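Local coordinates for periplasmic binding protein (Agrobacterium tumefaciens str. B6, PDB 5L9G), which binds the opine mannopine in the periplasm and probably hands it to an ABC transporter for uptake into the cell, at residues Asp99-Ala104 with Ser114-Ser119; Tyr254-Gly259 with Arg268-Met273; Ala287-Pro290 with Ala295-Leu298. All coordinates share one frame; numbering follows the deposited sequence.

Interaction 1 of 3, residues Asp99-Ala104 with Ser114-Ser119; sequences DIVNKA and SFVANS. With MO0 (mannopine), chain C.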
ATOM      1  N   ASP A  99     -22.925   2.305 -11.118  1.00 84.00           N
ATOM      2  CA  ASP A  99     -22.105   3.307 -11.799  1.00 81.57           C
ATOM      3  C   ASP A  99     -21.438   4.307 -10.834  1.00 79.21           C
ATOM      4  O   ASP A  99     -21.412   5.509 -11.113  1.00 78.51           O
ATOM      5  CB  ASP A  99     -22.922   4.017 -12.910  1.00 86.50           C
ATOM      6  CG  ASP A  99     -23.334   3.136 -14.092  1.00101.98           C
ATOM      7  OD1 ASP A  99     -22.556   2.221 -14.460  1.00101.67           O
ATOM      8  OD2 ASP A  99     -24.408   3.394 -14.680  1.00111.85           O
ATOM      9  N   ILE A 100     -20.854   3.797  -9.728  1.00 71.30           N
ATOM     10  CA  ILE A 100     -20.163   4.606  -8.704  1.00 67.73           C
ATOM     11  C   ILE A 100     -18.999   5.420  -9.340  1.00 67.44           C
ATOM     12  O   ILE A 100     -18.754   6.560  -8.946  1.00 66.49           O
ATOM     13  CB  ILE A 100     -19.765   3.757  -7.461  1.00 69.64           C
ATOM     14  CG1 ILE A 100     -19.290   4.644  -6.288  1.00 68.50           C
ATOM     15  CG2 ILE A 100     -18.762   2.645  -7.796  1.00 70.05           C
ATOM     16  CD1 ILE A 100     -19.714   4.169  -4.906  1.00 72.60           C
ATOM     17  N   VAL A 101     -18.338   4.844 -10.351  1.00 61.44           N
ATOM     18  CA  VAL A 101     -17.323   5.468 -11.199  1.00 59.15           C
ATOM     19  C   VAL A 101     -17.515   4.900 -12.602  1.00 63.87           C
ATOM     20  O   VAL A 101     -18.169   3.871 -12.772  1.00 63.30           O
ATOM     21  CB  VAL A 101     -15.847   5.276 -10.725  1.00 59.07           C
ATOM     22  CG1 VAL A 101     -15.574   5.995  -9.406  1.00 56.51           C
ATOM     23  CG2 VAL A 101     -15.455   3.800 -10.655  1.00 58.48           C
ATOM     24  N   ASN A 102     -16.910   5.552 -13.586  1.00 62.60           N
ATOM     25  CA  ASN A 102     -16.816   5.087 -14.961  1.00 64.43           C
ATOM     26  C   ASN A 102     -15.454   4.364 -14.973  1.00 66.10           C
ATOM     27  O   ASN A 102     -14.412   5.004 -14.809  1.00 61.67           O
ATOM     28  CB  ASN A 102     -16.844   6.286 -15.930  1.00 67.83           C
ATOM     29  CG  ASN A 102     -16.682   5.960 -17.397  1.00 86.73           C
ATOM     30  OD1 ASN A 102     -16.435   4.820 -17.799  1.00 70.48           O
ATOM     31  ND2 ASN A 102     -16.797   6.979 -18.236  1.00 84.03           N
ATOM     32  N   LYS A 103     -15.467   3.019 -15.114  1.00 65.74           N
ATOM     33  CA  LYS A 103     -14.248   2.185 -15.103  1.00 64.49           C
ATOM     34  C   LYS A 103     -13.181   2.612 -16.134  1.00 67.15           C
ATOM     35  O   LYS A 103     -11.990   2.438 -15.866  1.00 63.53           O
ATOM     36  CB  LYS A 103     -14.588   0.693 -15.238  1.00 69.04           C
ATOM     37  CG  LYS A 103     -15.317   0.121 -14.022  1.00 82.89           C
ATOM     38  CD  LYS A 103     -15.439  -1.390 -14.098  1.00 97.06           C
ATOM     39  CE  LYS A 103     -16.191  -1.961 -12.920  1.00108.51           C
ATOM     40  NZ  LYS A 103     -16.045  -3.436 -12.839  1.00116.93           N
ATOM     41  N   ALA A 104     -13.602   3.246 -17.258  1.00 66.68           N
ATOM     42  CA  ALA A 104     -12.702   3.754 -18.307  1.00 66.77           C
ATOM     43  C   ALA A 104     -11.735   4.842 -17.789  1.00 67.96           C
ATOM     44  O   ALA A 104     -10.653   5.009 -18.345  1.00 67.68           O
ATOM     45  CB  ALA A 104     -13.506   4.282 -19.486  1.00 70.32           C
ATOM     46  N   SER A 114     -16.797  -4.247  -5.449  1.00 57.72           N
ATOM     47  CA  SER A 114     -16.700  -3.925  -4.021  1.00 55.93           C
ATOM     48  C   SER A 114     -15.568  -2.959  -3.660  1.00 55.44           C
ATOM     49  O   SER A 114     -15.293  -2.762  -2.477  1.00 53.61           O
ATOM     50  CB  SER A 114     -16.519  -5.223  -3.238  1.00 59.06           C
ATOM     51  OG  SER A 114     -17.571  -6.131  -3.521  1.00 66.80           O
ATOM     52  N   PHE A 115     -14.904  -2.372  -4.655  1.00 50.19           N
ATOM     53  CA  PHE A 115     -13.720  -1.545  -4.424  1.00 47.52           C
ATOM     54  C   PHE A 115     -13.522  -0.545  -5.548  1.00 52.50           C
ATOM     55  O   PHE A 115     -13.656  -0.907  -6.726  1.00 51.34           O
ATOM     56  CB  PHE A 115     -12.505  -2.500  -4.342  1.00 47.12           C
ATOM     57  CG  PHE A 115     -11.101  -1.934  -4.300  1.00 44.65           C
ATOM     58  CD1 PHE A 115     -10.421  -1.627  -5.474  1.00 44.46           C
ATOM     59  CD2 PHE A 115     -10.436  -1.778  -3.091  1.00 45.29           C
ATOM     60  CE1 PHE A 115      -9.107  -1.130  -5.434  1.00 43.35           C
ATOM     61  CE2 PHE A 115      -9.123  -1.303  -3.053  1.00 45.08           C
ATOM     62  CZ  PHE A 115      -8.464  -0.998  -4.230  1.00 42.11           C
ATOM     63  N   VAL A 116     -13.164   0.694  -5.179  1.00 48.97           N
ATOM     64  CA  VAL A 116     -12.853   1.779  -6.115  1.00 47.82           C
ATOM     65  C   VAL A 116     -11.443   2.282  -5.776  1.00 47.23           C
ATOM     66  O   VAL A 116     -11.219   2.783  -4.667  1.00 45.89           O
ATOM     67  CB  VAL A 116     -13.894   2.944  -6.127  1.00 52.19           C
ATOM     68  CG1 VAL A 116     -13.470   4.032  -7.111  1.00 52.18           C
ATOM     69  CG2 VAL A 116     -15.294   2.449  -6.476  1.00 54.07           C
ATOM     70  N   ALA A 117     -10.508   2.174  -6.733  1.00 44.55           N
ATOM     71  CA  ALA A 117      -9.129   2.644  -6.542  1.00 41.47           C
ATOM     72  C   ALA A 117      -9.097   4.151  -6.269  1.00 42.88           C
ATOM     73  O   ALA A 117      -9.946   4.900  -6.777  1.00 42.09           O
ATOM     74  CB  ALA A 117      -8.293   2.341  -7.781  1.00 42.15           C
ATOM     75  N   ASN A 118      -8.150   4.591  -5.429  1.00 38.47           N
ATOM     76  CA  ASN A 118      -7.942   6.010  -5.222  1.00 37.68           C
ATOM     77  C   ASN A 118      -6.488   6.401  -5.593  1.00 40.35           C
ATOM     78  O   ASN A 118      -6.227   7.583  -5.816  1.00 40.14           O
ATOM     79  CB  ASN A 118      -8.331   6.487  -3.791  1.00 37.94           C
ATOM     80  CG  ASN A 118      -7.349   6.173  -2.675  1.00 49.33           C
ATOM     81  OD1 ASN A 118      -6.439   5.351  -2.794  1.00 38.09           O
ATOM     82  ND2 ASN A 118      -7.475   6.866  -1.554  1.00 49.02           N
ATOM     83  N   SER A 119      -5.547   5.420  -5.661  1.00 35.85           N
ATOM     84  CA  SER A 119      -4.143   5.741  -5.933  1.00 34.38           C
ATOM     85  C   SER A 119      -3.297   4.538  -6.303  1.00 38.50           C
ATOM     86  O   SER A 119      -3.678   3.393  -6.043  1.00 37.39           O
ATOM     87  CB  SER A 119      -3.513   6.375  -4.679  1.00 33.68           C
ATOM     88  OG  SER A 119      -3.574   5.464  -3.594  1.00 36.61           O
TER
HETATM   89  OAB MO0 C 401      -5.814  -3.312   3.166  1.00 37.00           O
HETATM   90  CAF MO0 C 401      -5.479  -2.917   4.469  1.00 37.76           C
HETATM   91  CAG MO0 C 401      -4.105  -2.278   4.567  1.00 35.67           C
HETATM   92  OAC MO0 C 401      -3.144  -3.254   4.777  1.00 36.39           O
HETATM   93  CAH MO0 C 401      -3.775  -1.326   3.444  1.00 36.53           C
HETATM   94  OAM MO0 C 401      -4.734  -0.342   3.311  1.00 36.67           O
HETATM   95  CAI MO0 C 401      -2.375  -0.715   3.492  1.00 33.31           C
HETATM   96  OAD MO0 C 401      -2.203   0.056   4.642  1.00 35.73           O
HETATM   97  CAJ MO0 C 401      -2.033   0.029   2.233  1.00 33.25           C
HETATM   98  OAE MO0 C 401      -2.115  -0.845   1.143  1.00 37.76           O
HETATM   99  CAK MO0 C 401      -0.683   0.761   2.267  1.00 29.10           C
HETATM  100  N   MO0 C 401      -0.884   2.153   1.844  1.00 29.28           N
HETATM  101  CA  MO0 C 401       0.393   2.875   1.620  1.00 28.88           C
HETATM  102  C   MO0 C 401       0.681   3.791   2.784  1.00 33.73           C
HETATM  103  O   MO0 C 401      -0.043   3.739   3.801  1.00 31.54           O
HETATM  104  CB  MO0 C 401       0.427   3.631   0.313  1.00 31.10           C
HETATM  105  CG  MO0 C 401      -0.369   4.918   0.357  1.00 32.04           C
HETATM  106  CD  MO0 C 401      -0.769   5.412  -0.989  1.00 33.36           C
HETATM  107  OE1 MO0 C 401      -0.010   6.444  -1.558  1.00 29.25           O
HETATM  108  NE2 MO0 C 401      -1.740   4.972  -1.625  1.00 35.97           N
HETATM  109  OXT MO0 C 401       1.687   4.569   2.781  1.00 30.26           O
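V101 and V116 mark the closest backbone approach, with CA atoms 7.7 Å apart, where an irregular loop (99-104, turning into a 3-10 segment at K103) passes beside strand 115-128. No hydrogen bond crosses between the segments; the contact is made by methyl groups. V116 serves two neighbours with its two branches. Its CG1, held anti to the backbone N (chi1 179°), meets V101 tip to tip, CG1 to CG1 at 3.7 Å. Its CG2 points at I100 instead, and the two side chains cross at a slant with I100 CG2 and V116 CG2 3.7 Å apart. The strand belongs to the mixed sheet of this periplasmic binding protein: V116 pairs through its backbone with Y254, and N118 and S119 both face D252 in a classic beta bulge. At that bulge the strand reaches the ligand: S119 OG accepts a hydrogen bond from mannopine NE2 at 2.7 Å, bent to 135° at the hydrogen. On the loop, N102 OD1 closes an Asx turn by accepting from A104 N at 3.3 Å; the donor sits well above the carbonyl plane. S274 packs against both V101 and V116.

Interaction 2 of 3, residues Tyr254-Gly259 with Arg268-Met273; sequences YAIVKG and RFLKEM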
ATOM      1  N   TYR A 254     -10.998   2.241  -1.917  1.00 41.57           N
ATOM      2  CA  TYR A 254     -12.047   2.268  -0.903  1.00 41.72           C
ATOM      3  C   TYR A 254     -13.080   1.175  -1.086  1.00 48.09           C
ATOM      4  O   TYR A 254     -13.449   0.832  -2.217  1.00 47.73           O
ATOM      5  CB  TYR A 254     -12.770   3.621  -0.903  1.00 44.00           C
ATOM      6  CG  TYR A 254     -11.879   4.807  -0.582  1.00 41.70           C
ATOM      7  CD1 TYR A 254     -11.297   4.945   0.674  1.00 41.68           C
ATOM      8  CD2 TYR A 254     -11.615   5.784  -1.537  1.00 41.76           C
ATOM      9  CE1 TYR A 254     -10.493   6.045   0.985  1.00 39.55           C
ATOM     10  CE2 TYR A 254     -10.795   6.879  -1.245  1.00 41.03           C
ATOM     11  CZ  TYR A 254     -10.242   7.006   0.021  1.00 44.83           C
ATOM     12  OH  TYR A 254      -9.426   8.079   0.311  1.00 43.85           O
ATOM     13  N   ALA A 255     -13.610   0.704   0.046  1.00 46.61           N
ATOM     14  CA  ALA A 255     -14.686  -0.291   0.107  1.00 48.54           C
ATOM     15  C   ALA A 255     -15.619   0.150   1.233  1.00 52.41           C
ATOM     16  O   ALA A 255     -15.208   0.933   2.102  1.00 50.39           O
ATOM     17  CB  ALA A 255     -14.111  -1.663   0.415  1.00 49.20           C
ATOM     18  N   ILE A 256     -16.865  -0.339   1.201  1.00 51.68           N
ATOM     19  CA  ILE A 256     -17.844  -0.045   2.250  1.00 52.88           C
ATOM     20  C   ILE A 256     -18.043  -1.325   3.049  1.00 58.19           C
ATOM     21  O   ILE A 256     -18.193  -2.393   2.464  1.00 59.40           O
ATOM     22  CB  ILE A 256     -19.134   0.606   1.684  1.00 57.50           C
ATOM     23  CG1 ILE A 256     -18.799   2.045   1.200  1.00 57.71           C
ATOM     24  CG2 ILE A 256     -20.272   0.616   2.734  1.00 57.71           C
ATOM     25  CD1 ILE A 256     -19.862   2.730   0.358  1.00 71.12           C
ATOM     26  N   VAL A 257     -17.942  -1.226   4.380  1.00 54.91           N
ATOM     27  CA  VAL A 257     -18.052  -2.363   5.297  1.00 56.22           C
ATOM     28  C   VAL A 257     -19.472  -2.949   5.272  1.00 62.80           C
ATOM     29  O   VAL A 257     -20.449  -2.194   5.289  1.00 62.03           O
ATOM     30  CB  VAL A 257     -17.575  -1.998   6.735  1.00 59.74           C
ATOM     31  CG1 VAL A 257     -17.566  -3.224   7.650  1.00 61.08           C
ATOM     32  CG2 VAL A 257     -16.188  -1.357   6.705  1.00 57.02           C
ATOM     33  N   LYS A 258     -19.578  -4.297   5.177  1.00 60.69           N
ATOM     34  CA  LYS A 258     -20.863  -5.009   5.193  1.00 63.15           C
ATOM     35  C   LYS A 258     -21.589  -4.655   6.492  1.00 68.60           C
ATOM     36  O   LYS A 258     -21.038  -4.842   7.576  1.00 66.48           O
ATOM     37  CB  LYS A 258     -20.639  -6.525   5.090  1.00 66.14           C
ATOM     38  CG  LYS A 258     -21.926  -7.323   4.852  1.00 73.79           C
ATOM     39  CD  LYS A 258     -22.023  -7.792   3.409  1.00 84.66           C
ATOM     40  CE  LYS A 258     -23.433  -8.147   3.014  1.00104.11           C
ATOM     41  NZ  LYS A 258     -23.505  -8.563   1.591  1.00114.79           N
ATOM     42  N   GLY A 259     -22.798  -4.115   6.359  1.00 69.46           N
ATOM     43  CA  GLY A 259     -23.611  -3.694   7.491  1.00 70.90           C
ATOM     44  C   GLY A 259     -23.247  -2.317   8.007  1.00 72.82           C
ATOM     45  O   GLY A 259     -23.601  -1.980   9.144  1.00 73.08           O
ATOM     46  N   ARG A 268     -22.671   7.781  -1.476  1.00 61.26           N
ATOM     47  CA  ARG A 268     -22.672   9.123  -2.079  1.00 60.78           C
ATOM     48  C   ARG A 268     -21.309   9.784  -1.874  1.00 60.17           C
ATOM     49  O   ARG A 268     -20.783  10.412  -2.790  1.00 59.26           O
ATOM     50  CB  ARG A 268     -23.756  10.029  -1.455  1.00 61.67           C
ATOM     51  CG  ARG A 268     -25.192   9.610  -1.690  1.00 74.10           C
ATOM     52  CD  ARG A 268     -26.151  10.799  -1.598  1.00 76.57           C
ATOM     53  NE  ARG A 268     -26.068  11.508  -0.318  1.00 74.50           N
ATOM     54  CZ  ARG A 268     -25.801  12.806  -0.185  1.00 87.93           C
ATOM     55  NH1 ARG A 268     -25.576  13.559  -1.255  1.00 75.77           N
ATOM     56  NH2 ARG A 268     -25.769  13.363   1.019  1.00 76.72           N
ATOM     57  N   PHE A 269     -20.749   9.635  -0.665  1.00 55.11           N
ATOM     58  CA  PHE A 269     -19.464  10.212  -0.260  1.00 52.36           C
ATOM     59  C   PHE A 269     -18.321   9.621  -1.098  1.00 54.23           C
ATOM     60  O   PHE A 269     -17.525  10.369  -1.681  1.00 52.65           O
ATOM     61  CB  PHE A 269     -19.262  10.004   1.249  1.00 53.04           C
ATOM     62  CG  PHE A 269     -18.125  10.760   1.912  1.00 51.33           C
ATOM     63  CD1 PHE A 269     -17.653  11.960   1.379  1.00 53.26           C
ATOM     64  CD2 PHE A 269     -17.595  10.323   3.118  1.00 51.84           C
ATOM     65  CE1 PHE A 269     -16.630  12.682   2.023  1.00 51.92           C
ATOM     66  CE2 PHE A 269     -16.564  11.036   3.750  1.00 51.79           C
ATOM     67  CZ  PHE A 269     -16.088  12.208   3.196  1.00 48.79           C
ATOM     68  N   LEU A 270     -18.312   8.282  -1.243  1.00 52.10           N
ATOM     69  CA  LEU A 270     -17.328   7.568  -2.064  1.00 50.61           C
ATOM     70  C   LEU A 270     -17.424   7.968  -3.543  1.00 54.02           C
ATOM     71  O   LEU A 270     -16.387   8.175  -4.166  1.00 51.15           O
ATOM     72  CB  LEU A 270     -17.456   6.045  -1.885  1.00 50.88           C
ATOM     73  CG  LEU A 270     -16.529   5.161  -2.749  1.00 55.01           C
ATOM     74  CD1 LEU A 270     -15.064   5.540  -2.584  1.00 53.42           C
ATOM     75  CD2 LEU A 270     -16.764   3.700  -2.475  1.00 59.18           C
ATOM     76  N   LYS A 271     -18.648   8.117  -4.091  1.00 54.49           N
ATOM     77  CA  LYS A 271     -18.842   8.531  -5.491  1.00 55.22           C
ATOM     78  C   LYS A 271     -18.235   9.934  -5.683  1.00 57.82           C
ATOM     79  O   LYS A 271     -17.425  10.139  -6.594  1.00 56.18           O
ATOM     80  CB  LYS A 271     -20.341   8.521  -5.877  1.00 60.00           C
ATOM     81  CG  LYS A 271     -20.597   8.824  -7.352  1.00 63.53           C
ATOM     82  CD  LYS A 271     -22.050   8.538  -7.774  1.00 69.16           C
ATOM     83  CE  LYS A 271     -22.213   8.678  -9.267  1.00 77.30           C
ATOM     84  NZ  LYS A 271     -23.345   7.862  -9.788  1.00 90.68           N
ATOM     85  N   GLU A 272     -18.574  10.866  -4.781  1.00 54.72           N
ATOM     86  CA  GLU A 272     -18.069  12.233  -4.837  1.00 54.24           C
ATOM     87  C   GLU A 272     -16.534  12.302  -4.732  1.00 52.69           C
ATOM     88  O   GLU A 272     -15.907  12.891  -5.604  1.00 51.41           O
ATOM     89  CB  GLU A 272     -18.736  13.107  -3.752  1.00 56.66           C
ATOM     90  CG  GLU A 272     -18.511  14.611  -3.898  1.00 62.65           C
ATOM     91  CD  GLU A 272     -19.084  15.293  -5.131  1.00 72.72           C
ATOM     92  OE1 GLU A 272     -20.038  14.753  -5.731  1.00 64.77           O
ATOM     93  OE2 GLU A 272     -18.602  16.392  -5.478  1.00 68.91           O
ATOM     94  N   MET A 273     -15.929  11.703  -3.689  1.00 48.55           N
ATOM     95  CA  MET A 273     -14.471  11.771  -3.476  1.00 46.03           C
ATOM     96  C   MET A 273     -13.621  11.111  -4.596  1.00 49.06           C
ATOM     97  O   MET A 273     -12.425  11.415  -4.707  1.00 47.25           O
ATOM     98  CB  MET A 273     -14.067  11.227  -2.093  1.00 46.82           C
ATOM     99  CG  MET A 273     -14.069   9.702  -1.982  1.00 49.38           C
ATOM    100  SD  MET A 273     -13.513   9.135  -0.357  1.00 51.46           S
ATOM    101  CE  MET A 273     -14.891   9.685   0.681  1.00 50.73           C
TER
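L270 and M273 of helix 263-273 press on Y254, near the end of strand 240-256, and this is the tight part of the contact. The L270 methyl CD1 lies 3.4 Å from Y254 CB and 3.6 Å from Y254 CD2, approaching the ring at a slant. M273 takes the ring itself: its sulfur stands over one face, 4.1 Å from the centroid and 27° off the normal, a Met-aromatic contact whose nearest ring atom is Y254 CE2, 3.6 Å from M273 SD. The thioether chain bends at chi3 (69°), which carries CE back over the centre of the F269 ring, 3.4 Å above its plane, and the methionine thus bridges two aromatic rings.

Packing slackens towards I256, where I256 CD1 and L270 CD2 are 4.3 Å apart; A266 and M267, one turn earlier on the helix, also touch this isoleucine. From there the chain runs out to exposed K258 and G259, while R268 and K271 on the helix are exposed too. The short strand and helix axes run nearly antiparallel, at 166° and 10.0 Å, as the chain leaves the sheet and returns as a helix laid against it, part of the alpha/beta build of a solute-binding protein lobe. The phenol end of Y254 is anchored separately, by a hydrogen bond between OH and W41 NE1. Across the two segments themselves, cohesion comes from dispersion and from the polarisable sulfur on the ring face, with no hydrogen bond to fix the helix along the strand.

Interaction 3 of 3, residues Ala287-Pro290 with Ala295-Leu298; sequences ATAP and AYDL. With MO0 (mannopine), chain C.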
ATOM      1  N   ALA A 287       3.742  12.112  -1.545  1.00 31.86           N
ATOM      2  CA  ALA A 287       4.190  11.444  -2.757  1.00 33.21           C
ATOM      3  C   ALA A 287       3.348  10.195  -3.043  1.00 35.37           C
ATOM      4  O   ALA A 287       3.657   9.089  -2.586  1.00 31.66           O
ATOM      5  CB  ALA A 287       5.674  11.104  -2.681  1.00 34.46           C
ATOM      6  N   THR A 288       2.237  10.421  -3.753  1.00 33.50           N
ATOM      7  CA  THR A 288       1.336   9.363  -4.219  1.00 33.54           C
ATOM      8  C   THR A 288       0.957   9.673  -5.675  1.00 39.08           C
ATOM      9  O   THR A 288       1.384  10.705  -6.197  1.00 38.78           O
ATOM     10  CB  THR A 288       0.142   9.186  -3.275  1.00 35.71           C
ATOM     11  OG1 THR A 288      -0.569   8.013  -3.697  1.00 35.12           O
ATOM     12  CG2 THR A 288      -0.788  10.404  -3.271  1.00 37.22           C
ATOM     13  N   ALA A 289       0.179   8.782  -6.328  1.00 36.15           N
ATOM     14  CA  ALA A 289      -0.255   8.973  -7.709  1.00 37.02           C
ATOM     15  C   ALA A 289      -1.763   8.783  -7.768  1.00 40.51           C
ATOM     16  O   ALA A 289      -2.229   7.740  -7.337  1.00 39.22           O
ATOM     17  CB  ALA A 289       0.427   7.963  -8.623  1.00 38.30           C
ATOM     18  N   PRO A 290      -2.548   9.755  -8.272  1.00 39.72           N
ATOM     19  CA  PRO A 290      -4.015   9.547  -8.360  1.00 41.11           C
ATOM     20  C   PRO A 290      -4.371   8.391  -9.293  1.00 44.59           C
ATOM     21  O   PRO A 290      -3.619   8.117 -10.239  1.00 43.27           O
ATOM     22  CB  PRO A 290      -4.539  10.887  -8.895  1.00 44.88           C
ATOM     23  CG  PRO A 290      -3.381  11.502  -9.597  1.00 49.38           C
ATOM     24  CD  PRO A 290      -2.151  11.067  -8.823  1.00 42.68           C
ATOM     25  N   ALA A 295      -7.670  13.195 -13.543  1.00 53.94           N
ATOM     26  CA  ALA A 295      -6.958  14.095 -12.621  1.00 53.74           C
ATOM     27  C   ALA A 295      -5.654  14.661 -13.229  1.00 59.40           C
ATOM     28  O   ALA A 295      -5.311  15.815 -12.963  1.00 60.63           O
ATOM     29  CB  ALA A 295      -6.658  13.389 -11.306  1.00 52.64           C
ATOM     30  N   TYR A 296      -4.962  13.866 -14.063  1.00 55.59           N
ATOM     31  CA  TYR A 296      -3.719  14.253 -14.739  1.00 56.34           C
ATOM     32  C   TYR A 296      -3.925  15.406 -15.721  1.00 67.12           C
ATOM     33  O   TYR A 296      -3.085  16.307 -15.778  1.00 68.07           O
ATOM     34  CB  TYR A 296      -3.074  13.039 -15.427  1.00 56.05           C
ATOM     35  CG  TYR A 296      -2.551  12.025 -14.437  1.00 54.11           C
ATOM     36  CD1 TYR A 296      -3.372  11.010 -13.948  1.00 55.40           C
ATOM     37  CD2 TYR A 296      -1.253  12.111 -13.941  1.00 53.00           C
ATOM     38  CE1 TYR A 296      -2.912  10.106 -12.994  1.00 53.96           C
ATOM     39  CE2 TYR A 296      -0.781  11.207 -12.992  1.00 51.57           C
ATOM     40  CZ  TYR A 296      -1.615  10.210 -12.518  1.00 55.93           C
ATOM     41  OH  TYR A 296      -1.151   9.322 -11.584  1.00 54.86           O
ATOM     42  N   ASP A 297      -5.062  15.395 -16.454  1.00 67.70           N
ATOM     43  CA  ASP A 297      -5.449  16.430 -17.416  1.00 71.39           C
ATOM     44  C   ASP A 297      -5.721  17.754 -16.691  1.00 76.46           C
ATOM     45  O   ASP A 297      -5.382  18.813 -17.215  1.00 77.60           O
ATOM     46  CB  ASP A 297      -6.707  16.004 -18.217  1.00 75.95           C
ATOM     47  CG  ASP A 297      -6.740  14.578 -18.773  1.00 92.67           C
ATOM     48  OD1 ASP A 297      -5.693  13.883 -18.713  1.00 93.13           O
ATOM     49  OD2 ASP A 297      -7.814  14.156 -19.268  1.00100.39           O
ATOM     50  N   LEU A 298      -6.305  17.683 -15.471  1.00 72.69           N
ATOM     51  CA  LEU A 298      -6.638  18.861 -14.656  1.00 73.12           C
ATOM     52  C   LEU A 298      -5.447  19.482 -13.928  1.00 76.67           C
ATOM     53  O   LEU A 298      -5.343  20.710 -13.877  1.00 77.11           O
ATOM     54  CB  LEU A 298      -7.746  18.549 -13.628  1.00 72.53           C
ATOM     55  CG  LEU A 298      -9.134  18.146 -14.140  1.00 78.51           C
ATOM     56  CD1 LEU A 298     -10.004  17.692 -12.988  1.00 77.65           C
ATOM     57  CD2 LEU A 298      -9.834  19.301 -14.870  1.00 83.28           C
TER
HETATM   58  OAB MO0 C 401      -5.814  -3.312   3.166  1.00 37.00           O
HETATM   59  CAF MO0 C 401      -5.479  -2.917   4.469  1.00 37.76           C
HETATM   60  CAG MO0 C 401      -4.105  -2.278   4.567  1.00 35.67           C
HETATM   61  OAC MO0 C 401      -3.144  -3.254   4.777  1.00 36.39           O
HETATM   62  CAH MO0 C 401      -3.775  -1.326   3.444  1.00 36.53           C
HETATM   63  OAM MO0 C 401      -4.734  -0.342   3.311  1.00 36.67           O
HETATM   64  CAI MO0 C 401      -2.375  -0.715   3.492  1.00 33.31           C
HETATM   65  OAD MO0 C 401      -2.203   0.056   4.642  1.00 35.73           O
HETATM   66  CAJ MO0 C 401      -2.033   0.029   2.233  1.00 33.25           C
HETATM   67  OAE MO0 C 401      -2.115  -0.845   1.143  1.00 37.76           O
HETATM   68  CAK MO0 C 401      -0.683   0.761   2.267  1.00 29.10           C
HETATM   69  N   MO0 C 401      -0.884   2.153   1.844  1.00 29.28           N
HETATM   70  CA  MO0 C 401       0.393   2.875   1.620  1.00 28.88           C
HETATM   71  C   MO0 C 401       0.681   3.791   2.784  1.00 33.73           C
HETATM   72  O   MO0 C 401      -0.043   3.739   3.801  1.00 31.54           O
HETATM   73  CB  MO0 C 401       0.427   3.631   0.313  1.00 31.10           C
HETATM   74  CG  MO0 C 401      -0.369   4.918   0.357  1.00 32.04           C
HETATM   75  CD  MO0 C 401      -0.769   5.412  -0.989  1.00 33.36           C
HETATM   76  OE1 MO0 C 401      -0.010   6.444  -1.558  1.00 29.25           O
HETATM   77  NE2 MO0 C 401      -1.740   4.972  -1.625  1.00 35.97           N
HETATM   78  OXT MO0 C 401       1.687   4.569   2.781  1.00 30.26           O
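P290, on the short strand 289-290, and A295, near the start of helix 294-299, bring the two backbones closest, with CA atoms 6.9 Å apart across a tight strand-to-helix connection. That strand is a short piece of the binding protein's sheet, running antiparallel to strand 115-128, with A289 bonded through its backbone to N120. The contact is built round the proline. Its ring and the Y296 ring meet at a slant: P290 CG is 3.6 Å from Y296 CZ, and P290 CD is 3.4 Å from Y296 OH. CB of P290 rests on the methyl of A295 (CB to CB 4.1 Å), so the pyrrolidine touches two successive residues of the helix. Y296 is placed by a first torsion that sets CG beside the backbone N and anti to the carbonyl carbon (chi1 -68°), and the long phenol then spans the gap back to the strand. Its hydroxyl also touches the A289 methyl, 3.6 Å from Y296 OH to A289 CB, while the P290 carbonyl oxygen lies at the ring edge, near its plane. Farther out, the Y296 ring meets Y301 at a steep angle, and Q279 packs against both P290 and A295.

On the far side of A289 the strand's approach enters the ligand pocket. T288 OG1, anti to the backbone N (chi1 -172°), points at the amide end of mannopine, and the remaining opine contacts include R229, D252 and D83. T288 OG1 donates to mannopine OE1 over 2.7 Å, and T288 CB lies 3.2 Å from the same oxygen.

Along the chain the three contacts follow one another without overlap, and all reach the same mixed sheet. Strand 115-128 is the common thread: it neighbours strand 240-256 of interaction 2 and strand 289-290 of interaction 3. The centres of interactions 1 and 2 are about 10 Å apart, and V116 O lies 2.8 Å from Y254 N where their strands pair. The centres of interactions 1 and 3 are about 15 Å apart, with S119 CB 3.3 Å from A289 O, and mannopine's amide end lies between S119 and T288. Interactions 2 and 3 do not touch, their centres being about 21 Å apart. Interaction 2 therefore sits away from mannopine, while interactions 1 and 3 each bring a hydroxyl to it.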